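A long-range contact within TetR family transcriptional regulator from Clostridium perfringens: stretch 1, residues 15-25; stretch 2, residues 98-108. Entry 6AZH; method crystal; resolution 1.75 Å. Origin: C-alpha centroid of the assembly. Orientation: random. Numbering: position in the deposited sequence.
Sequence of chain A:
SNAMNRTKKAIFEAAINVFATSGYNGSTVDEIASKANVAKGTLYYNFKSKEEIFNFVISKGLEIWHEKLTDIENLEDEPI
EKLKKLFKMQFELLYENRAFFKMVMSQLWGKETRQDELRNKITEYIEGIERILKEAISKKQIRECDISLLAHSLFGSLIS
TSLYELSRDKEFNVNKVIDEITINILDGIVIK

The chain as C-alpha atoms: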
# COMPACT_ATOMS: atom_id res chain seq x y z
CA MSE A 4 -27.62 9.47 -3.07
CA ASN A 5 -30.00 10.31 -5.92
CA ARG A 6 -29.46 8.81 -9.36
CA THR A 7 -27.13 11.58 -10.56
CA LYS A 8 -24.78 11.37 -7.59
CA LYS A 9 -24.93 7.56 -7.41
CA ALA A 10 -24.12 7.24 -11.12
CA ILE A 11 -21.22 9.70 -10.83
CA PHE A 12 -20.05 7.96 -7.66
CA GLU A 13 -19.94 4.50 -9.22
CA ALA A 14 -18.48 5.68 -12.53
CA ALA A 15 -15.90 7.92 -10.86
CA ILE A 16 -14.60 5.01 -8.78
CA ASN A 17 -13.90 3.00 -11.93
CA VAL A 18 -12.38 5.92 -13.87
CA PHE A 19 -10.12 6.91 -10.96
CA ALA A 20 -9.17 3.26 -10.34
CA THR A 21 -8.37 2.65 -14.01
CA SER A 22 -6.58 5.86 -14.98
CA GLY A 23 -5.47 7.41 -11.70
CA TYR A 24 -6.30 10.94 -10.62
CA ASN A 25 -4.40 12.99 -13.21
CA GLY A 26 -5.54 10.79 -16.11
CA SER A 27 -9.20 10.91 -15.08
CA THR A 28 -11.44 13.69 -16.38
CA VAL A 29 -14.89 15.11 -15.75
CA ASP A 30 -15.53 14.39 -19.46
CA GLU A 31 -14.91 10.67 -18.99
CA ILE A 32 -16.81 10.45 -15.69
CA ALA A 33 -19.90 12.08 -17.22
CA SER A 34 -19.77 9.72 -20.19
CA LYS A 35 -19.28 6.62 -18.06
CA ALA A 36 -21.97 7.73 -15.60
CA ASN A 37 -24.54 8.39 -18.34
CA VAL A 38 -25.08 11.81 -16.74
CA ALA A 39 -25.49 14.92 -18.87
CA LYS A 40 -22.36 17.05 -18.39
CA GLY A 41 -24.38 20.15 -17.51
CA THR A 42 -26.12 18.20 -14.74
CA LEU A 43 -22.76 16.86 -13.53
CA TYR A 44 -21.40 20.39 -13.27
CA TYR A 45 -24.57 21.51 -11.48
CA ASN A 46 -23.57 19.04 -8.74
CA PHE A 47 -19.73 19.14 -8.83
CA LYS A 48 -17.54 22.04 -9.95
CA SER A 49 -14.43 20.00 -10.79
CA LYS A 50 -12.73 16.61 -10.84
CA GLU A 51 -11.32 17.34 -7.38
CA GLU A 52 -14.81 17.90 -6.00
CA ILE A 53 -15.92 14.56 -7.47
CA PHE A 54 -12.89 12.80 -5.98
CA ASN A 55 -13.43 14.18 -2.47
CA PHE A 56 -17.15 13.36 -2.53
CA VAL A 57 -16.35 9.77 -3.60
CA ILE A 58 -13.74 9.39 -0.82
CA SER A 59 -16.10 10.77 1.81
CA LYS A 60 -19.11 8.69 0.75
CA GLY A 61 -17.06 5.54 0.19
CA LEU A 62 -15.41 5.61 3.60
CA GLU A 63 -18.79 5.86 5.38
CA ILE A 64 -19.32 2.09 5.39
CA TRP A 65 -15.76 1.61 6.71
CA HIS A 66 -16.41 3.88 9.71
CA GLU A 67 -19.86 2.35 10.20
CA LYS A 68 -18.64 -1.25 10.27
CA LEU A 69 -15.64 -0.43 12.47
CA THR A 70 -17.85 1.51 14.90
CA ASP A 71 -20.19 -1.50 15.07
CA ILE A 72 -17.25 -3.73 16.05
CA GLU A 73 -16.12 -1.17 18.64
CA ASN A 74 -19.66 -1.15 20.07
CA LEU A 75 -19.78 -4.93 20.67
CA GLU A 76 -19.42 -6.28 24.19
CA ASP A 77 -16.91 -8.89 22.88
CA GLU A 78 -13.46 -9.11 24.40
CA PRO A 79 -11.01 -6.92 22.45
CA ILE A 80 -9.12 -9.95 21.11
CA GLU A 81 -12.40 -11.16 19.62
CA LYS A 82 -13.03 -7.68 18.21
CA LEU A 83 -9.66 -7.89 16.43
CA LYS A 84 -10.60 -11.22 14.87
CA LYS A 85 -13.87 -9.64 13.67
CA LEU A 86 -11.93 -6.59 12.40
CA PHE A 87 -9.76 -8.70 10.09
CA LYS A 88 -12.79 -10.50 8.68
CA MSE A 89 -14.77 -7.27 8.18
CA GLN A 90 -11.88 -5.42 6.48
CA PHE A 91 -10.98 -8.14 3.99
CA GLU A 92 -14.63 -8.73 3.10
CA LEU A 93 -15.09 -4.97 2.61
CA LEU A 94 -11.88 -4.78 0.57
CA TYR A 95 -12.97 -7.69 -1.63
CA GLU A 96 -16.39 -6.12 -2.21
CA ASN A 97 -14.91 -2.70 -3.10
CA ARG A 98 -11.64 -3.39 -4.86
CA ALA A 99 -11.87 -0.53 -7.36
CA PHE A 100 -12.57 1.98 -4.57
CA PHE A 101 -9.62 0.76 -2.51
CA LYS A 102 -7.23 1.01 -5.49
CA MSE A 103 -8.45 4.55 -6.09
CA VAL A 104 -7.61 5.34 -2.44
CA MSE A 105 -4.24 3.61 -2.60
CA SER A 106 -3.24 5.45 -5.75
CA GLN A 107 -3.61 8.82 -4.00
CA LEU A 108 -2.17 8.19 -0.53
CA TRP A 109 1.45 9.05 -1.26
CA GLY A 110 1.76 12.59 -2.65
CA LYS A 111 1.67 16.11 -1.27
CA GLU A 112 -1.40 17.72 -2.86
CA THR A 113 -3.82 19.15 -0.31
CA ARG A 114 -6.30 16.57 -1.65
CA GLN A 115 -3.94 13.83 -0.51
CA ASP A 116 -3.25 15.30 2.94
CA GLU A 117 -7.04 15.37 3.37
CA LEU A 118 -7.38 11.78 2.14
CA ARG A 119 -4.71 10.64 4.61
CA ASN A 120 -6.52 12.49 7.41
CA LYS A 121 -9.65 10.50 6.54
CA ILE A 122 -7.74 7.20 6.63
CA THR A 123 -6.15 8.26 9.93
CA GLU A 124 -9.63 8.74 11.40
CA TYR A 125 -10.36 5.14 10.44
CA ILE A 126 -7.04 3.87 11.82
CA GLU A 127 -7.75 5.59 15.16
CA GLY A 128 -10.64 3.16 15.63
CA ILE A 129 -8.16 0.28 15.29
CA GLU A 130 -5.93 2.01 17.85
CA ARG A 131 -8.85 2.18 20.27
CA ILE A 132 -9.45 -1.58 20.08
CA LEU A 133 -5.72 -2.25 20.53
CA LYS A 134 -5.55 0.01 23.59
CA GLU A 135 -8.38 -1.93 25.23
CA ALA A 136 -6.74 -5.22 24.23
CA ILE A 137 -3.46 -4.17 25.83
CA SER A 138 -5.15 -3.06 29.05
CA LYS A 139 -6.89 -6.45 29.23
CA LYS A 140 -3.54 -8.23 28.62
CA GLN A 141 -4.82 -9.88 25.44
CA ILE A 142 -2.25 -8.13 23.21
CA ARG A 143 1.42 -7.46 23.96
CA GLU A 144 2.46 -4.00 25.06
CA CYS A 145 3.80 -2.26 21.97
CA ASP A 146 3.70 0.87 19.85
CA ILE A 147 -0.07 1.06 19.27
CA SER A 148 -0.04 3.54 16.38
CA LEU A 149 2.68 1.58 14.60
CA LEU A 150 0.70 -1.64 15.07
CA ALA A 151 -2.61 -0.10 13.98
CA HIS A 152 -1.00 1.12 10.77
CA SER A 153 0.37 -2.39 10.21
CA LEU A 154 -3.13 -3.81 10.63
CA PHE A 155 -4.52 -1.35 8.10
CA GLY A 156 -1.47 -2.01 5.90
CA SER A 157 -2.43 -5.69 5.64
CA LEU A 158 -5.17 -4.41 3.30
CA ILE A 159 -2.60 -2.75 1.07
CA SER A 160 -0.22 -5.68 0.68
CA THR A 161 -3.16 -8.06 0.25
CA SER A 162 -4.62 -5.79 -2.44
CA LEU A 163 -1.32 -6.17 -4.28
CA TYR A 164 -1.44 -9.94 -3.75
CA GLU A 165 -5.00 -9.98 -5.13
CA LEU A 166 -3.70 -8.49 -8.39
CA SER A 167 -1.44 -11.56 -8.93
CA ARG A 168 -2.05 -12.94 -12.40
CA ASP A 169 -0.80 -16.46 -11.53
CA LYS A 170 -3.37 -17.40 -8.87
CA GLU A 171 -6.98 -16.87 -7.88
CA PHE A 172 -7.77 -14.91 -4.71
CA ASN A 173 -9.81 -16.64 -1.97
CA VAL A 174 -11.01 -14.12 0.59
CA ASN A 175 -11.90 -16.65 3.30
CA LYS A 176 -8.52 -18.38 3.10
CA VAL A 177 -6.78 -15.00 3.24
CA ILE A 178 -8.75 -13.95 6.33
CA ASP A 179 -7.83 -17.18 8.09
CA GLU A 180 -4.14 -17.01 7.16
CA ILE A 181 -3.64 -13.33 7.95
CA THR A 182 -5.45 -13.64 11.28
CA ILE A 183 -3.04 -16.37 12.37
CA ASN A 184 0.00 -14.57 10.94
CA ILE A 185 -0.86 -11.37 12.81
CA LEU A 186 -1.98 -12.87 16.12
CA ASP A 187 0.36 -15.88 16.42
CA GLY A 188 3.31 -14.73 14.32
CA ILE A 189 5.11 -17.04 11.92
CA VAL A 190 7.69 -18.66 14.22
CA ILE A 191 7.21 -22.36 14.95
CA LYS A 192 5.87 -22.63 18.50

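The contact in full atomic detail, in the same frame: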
# COMPACT_ATOMS: atom_id res chain seq x y z
N ALA A 15 -17.15 7.26 -11.23
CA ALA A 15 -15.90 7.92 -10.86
C ALA A 15 -14.95 6.92 -10.21
O ALA A 15 -13.74 6.96 -10.46
CB ALA A 15 -16.17 9.08 -9.91
N ILE A 16 -15.47 6.02 -9.38
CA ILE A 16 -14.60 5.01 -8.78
C ILE A 16 -13.84 4.26 -9.86
O ILE A 16 -12.62 4.09 -9.78
CB ILE A 16 -15.41 4.04 -7.90
CG1 ILE A 16 -15.75 4.70 -6.57
CG2 ILE A 16 -14.61 2.78 -7.66
CD1 ILE A 16 -16.89 4.03 -5.85
N ASN A 17 -14.55 3.80 -10.90
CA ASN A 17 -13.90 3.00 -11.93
C ASN A 17 -12.93 3.83 -12.77
O ASN A 17 -11.84 3.35 -13.10
CB ASN A 17 -14.95 2.33 -12.82
CG ASN A 17 -15.63 1.19 -12.13
OD1 ASN A 17 -15.02 0.49 -11.32
ND2 ASN A 17 -16.90 0.99 -12.44
N VAL A 18 -13.29 5.07 -13.10
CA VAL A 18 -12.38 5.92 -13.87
C VAL A 18 -11.11 6.19 -13.06
O VAL A 18 -9.99 5.97 -13.54
CB VAL A 18 -13.07 7.23 -14.27
CG1 VAL A 18 -12.07 8.15 -14.94
CG2 VAL A 18 -14.24 6.94 -15.23
N PHE A 19 -11.27 6.66 -11.82
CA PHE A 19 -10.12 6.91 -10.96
C PHE A 19 -9.29 5.64 -10.75
O PHE A 19 -8.06 5.70 -10.75
CB PHE A 19 -10.58 7.47 -9.61
CG PHE A 19 -11.01 8.92 -9.65
CD1 PHE A 19 -10.19 9.89 -10.22
CD2 PHE A 19 -12.23 9.30 -9.09
CE1 PHE A 19 -10.59 11.22 -10.24
CE2 PHE A 19 -12.63 10.63 -9.10
CZ PHE A 19 -11.81 11.60 -9.68
N ALA A 20 -9.94 4.49 -10.57
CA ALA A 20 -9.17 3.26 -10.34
C ALA A 20 -8.43 2.81 -11.59
O ALA A 20 -7.34 2.24 -11.49
CB ALA A 20 -10.08 2.13 -9.85
N THR A 21 -8.99 3.08 -12.77
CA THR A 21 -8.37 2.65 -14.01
C THR A 21 -7.22 3.57 -14.42
O THR A 21 -6.13 3.11 -14.74
CB THR A 21 -9.44 2.60 -15.11
OG1 THR A 21 -10.36 1.54 -14.81
CG2 THR A 21 -8.81 2.37 -16.48
N SER A 22 -7.47 4.88 -14.39
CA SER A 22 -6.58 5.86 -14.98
C SER A 22 -5.78 6.66 -13.97
O SER A 22 -4.88 7.40 -14.38
CB SER A 22 -7.38 6.84 -15.86
OG SER A 22 -8.17 6.13 -16.78
N GLY A 23 -6.09 6.55 -12.68
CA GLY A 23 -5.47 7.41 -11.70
C GLY A 23 -6.06 8.81 -11.73
O GLY A 23 -6.83 9.15 -12.64
N TYR A 24 -5.68 9.63 -10.76
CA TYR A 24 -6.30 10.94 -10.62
C TYR A 24 -6.02 11.83 -11.82
O TYR A 24 -6.95 12.36 -12.44
CB TYR A 24 -5.81 11.61 -9.34
CG TYR A 24 -6.50 12.92 -9.09
CD1 TYR A 24 -5.90 14.12 -9.48
CD2 TYR A 24 -7.76 12.96 -8.51
CE1 TYR A 24 -6.54 15.33 -9.27
CE2 TYR A 24 -8.40 14.16 -8.30
CZ TYR A 24 -7.79 15.34 -8.69
OH TYR A 24 -8.41 16.54 -8.48
N ASN A 25 -4.74 12.02 -12.17
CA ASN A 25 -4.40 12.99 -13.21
C ASN A 25 -4.97 12.59 -14.57
O ASN A 25 -5.36 13.46 -15.37
CB ASN A 25 -2.88 13.15 -13.32
CG ASN A 25 -2.29 13.96 -12.18
OD1 ASN A 25 -3.01 14.63 -11.44
ND2 ASN A 25 -0.97 13.90 -12.02
N ARG A 98 -13.05 -3.40 -4.48
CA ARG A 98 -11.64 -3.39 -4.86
C ARG A 98 -11.28 -2.15 -5.66
O ARG A 98 -10.21 -1.57 -5.45
CB ARG A 98 -11.31 -4.65 -5.65
CG ARG A 98 -10.93 -5.82 -4.74
CD ARG A 98 -10.91 -7.12 -5.53
NE ARG A 98 -12.26 -7.62 -5.75
CZ ARG A 98 -12.60 -8.48 -6.71
NH1 ARG A 98 -11.68 -8.95 -7.54
NH2 ARG A 98 -13.87 -8.87 -6.82
N ALA A 99 -12.15 -1.73 -6.58
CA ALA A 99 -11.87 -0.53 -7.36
C ALA A 99 -11.71 0.69 -6.45
O ALA A 99 -10.75 1.46 -6.59
CB ALA A 99 -12.97 -0.30 -8.40
N PHE A 100 -12.64 0.86 -5.51
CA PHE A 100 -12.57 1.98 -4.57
C PHE A 100 -11.25 1.98 -3.81
O PHE A 100 -10.61 3.02 -3.65
CB PHE A 100 -13.76 1.93 -3.60
CG PHE A 100 -13.68 2.96 -2.51
CD1 PHE A 100 -14.10 4.25 -2.72
CD2 PHE A 100 -13.21 2.63 -1.25
CE1 PHE A 100 -14.01 5.23 -1.70
CE2 PHE A 100 -13.14 3.57 -0.25
CZ PHE A 100 -13.53 4.87 -0.46
N PHE A 101 -10.83 0.81 -3.32
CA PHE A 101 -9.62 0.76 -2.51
C PHE A 101 -8.37 1.08 -3.33
O PHE A 101 -7.46 1.74 -2.83
CB PHE A 101 -9.49 -0.60 -1.83
CG PHE A 101 -8.66 -0.56 -0.60
CD1 PHE A 101 -9.21 -0.13 0.60
CD2 PHE A 101 -7.33 -0.93 -0.63
CE1 PHE A 101 -8.45 -0.08 1.74
CE2 PHE A 101 -6.56 -0.88 0.51
CZ PHE A 101 -7.12 -0.45 1.69
N LYS A 102 -8.33 0.64 -4.60
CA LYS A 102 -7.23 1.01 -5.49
C LYS A 102 -7.18 2.51 -5.73
O LYS A 102 -6.10 3.11 -5.77
CB LYS A 102 -7.38 0.29 -6.83
CG LYS A 102 -7.12 -1.20 -6.77
CD LYS A 102 -7.46 -1.83 -8.11
CE LYS A 102 -7.50 -3.32 -8.01
NZ LYS A 102 -8.23 -3.87 -9.17
N MSE A 103 -8.35 3.12 -5.95
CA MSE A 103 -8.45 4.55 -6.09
C MSE A 103 -7.82 5.26 -4.89
O MSE A 103 -7.03 6.18 -5.05
CB MSE A 103 -9.92 4.95 -6.23
CG MSE A 103 -10.21 6.33 -5.70
SE MSE A 103 -12.02 6.79 -6.01
CE MSE A 103 -12.64 5.86 -4.61
N VAL A 104 -8.18 4.80 -3.68
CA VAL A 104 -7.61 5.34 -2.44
C VAL A 104 -6.10 5.15 -2.44
O VAL A 104 -5.33 6.09 -2.23
CB VAL A 104 -8.25 4.68 -1.21
CG1 VAL A 104 -7.49 5.04 0.06
CG2 VAL A 104 -9.70 5.10 -1.05
N MSE A 105 -5.66 3.91 -2.65
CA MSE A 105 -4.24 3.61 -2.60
C MSE A 105 -3.43 4.42 -3.58
O MSE A 105 -2.30 4.79 -3.29
CB MSE A 105 -3.98 2.13 -2.84
CG MSE A 105 -4.69 1.26 -1.87
SE MSE A 105 -3.80 1.50 -0.16
CE MSE A 105 -5.24 2.50 0.81
N SER A 106 -4.00 4.70 -4.75
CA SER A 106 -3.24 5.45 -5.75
C SER A 106 -2.97 6.89 -5.32
O SER A 106 -2.04 7.51 -5.85
CB SER A 106 -3.98 5.41 -7.08
OG SER A 106 -5.09 6.30 -7.07
N GLN A 107 -3.72 7.42 -4.36
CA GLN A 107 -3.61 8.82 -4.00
C GLN A 107 -3.06 9.06 -2.60
O GLN A 107 -3.01 10.21 -2.16
CB GLN A 107 -4.98 9.51 -4.16
CG GLN A 107 -5.26 9.88 -5.61
CD GLN A 107 -4.37 11.01 -6.09
OE1 GLN A 107 -4.41 12.11 -5.54
NE2 GLN A 107 -3.54 10.73 -7.09
N LEU A 108 -2.57 8.01 -1.92
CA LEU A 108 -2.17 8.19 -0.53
C LEU A 108 -0.77 8.75 -0.34
O LEU A 108 -0.38 9.01 0.81
CB LEU A 108 -2.22 6.85 0.21
CG LEU A 108 -3.54 6.35 0.76
CD1 LEU A 108 -3.20 5.08 1.51
CD2 LEU A 108 -4.21 7.35 1.65
O HOH W 1 -4.07 8.45 -8.58

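Two helices far apart in sequence pack here through small and apolar side chains, with no direct hydrogen bond between them and a single water joining them at one end. Helix 15-25 and helix 98-106 run in roughly the same direction, their axes 30° apart and 8.0 Å from each other at closest approach, and together they bury 441 Å². The tightest backbone pairing is at Ala20 and Met103, whose CA atoms lie 4.5 Å apart. Small side chains meet beside this pairing: Ala20 and Ala99 each direct CB toward the other stretch, and Ala20 CB lies 4.0 Å from Ala99 CB and 3.4 Å from Ala99 O. That carbonyl is not left without a partner, since it accepts the helical hydrogen bond from Met103 N at 3.0 Å.

One turn before Ala20, Ile16 fills the space beside this pair. Its CG2 meets Ala99 CB at 3.6 Å and Phe100 N at 3.5 Å, while its CD1 reaches Phe100 CD1 at 4.2 Å, approaching the ring obliquely. Ile16 CG1 also touches Met103 CE at 3.9 Å. Asn17 starts away from the partner, but its amide end comes back, bringing OD1 to 3.7 Å from Ala99 CB, a van der Waals contact at the margin.

Met103, a selenomethionine, has the largest area covered by the opposite stretch. Its chain, t at chi1 and chi2, runs along the first helix and places SE 3.9 Å from Phe19 CB. The same SE lies 5.1 Å from the centroid of the Phe19 ring, 61° off the ring normal, so the approach is oblique. Phe19 directs its CB toward the second helix while its ring leads away. Lys102 contributes mainly the base of its side chain, with CB 4.4 Å from Ala20 CB.

At the far end the contact becomes more polar. The helix of stretch 1 kinks here: Gly23 has a phi of 76°, a value that favours glycine, and Tyr24 N has no bond to the preceding turn. Instead, Tyr24 N donates to water 1 at 3.0 Å. Gln107 NE2 also donates to this water's O, at 2.8 Å, and the water in turn donates to Ser106 OG at 2.8 Å. Ser106 OG itself donates to Met103 O at 2.8 Å, tying the bridge back to its own helix. Gln107 NE2 also packs 3.3 Å from Tyr24 CB, so the amide both touches the tyrosine and shares its water.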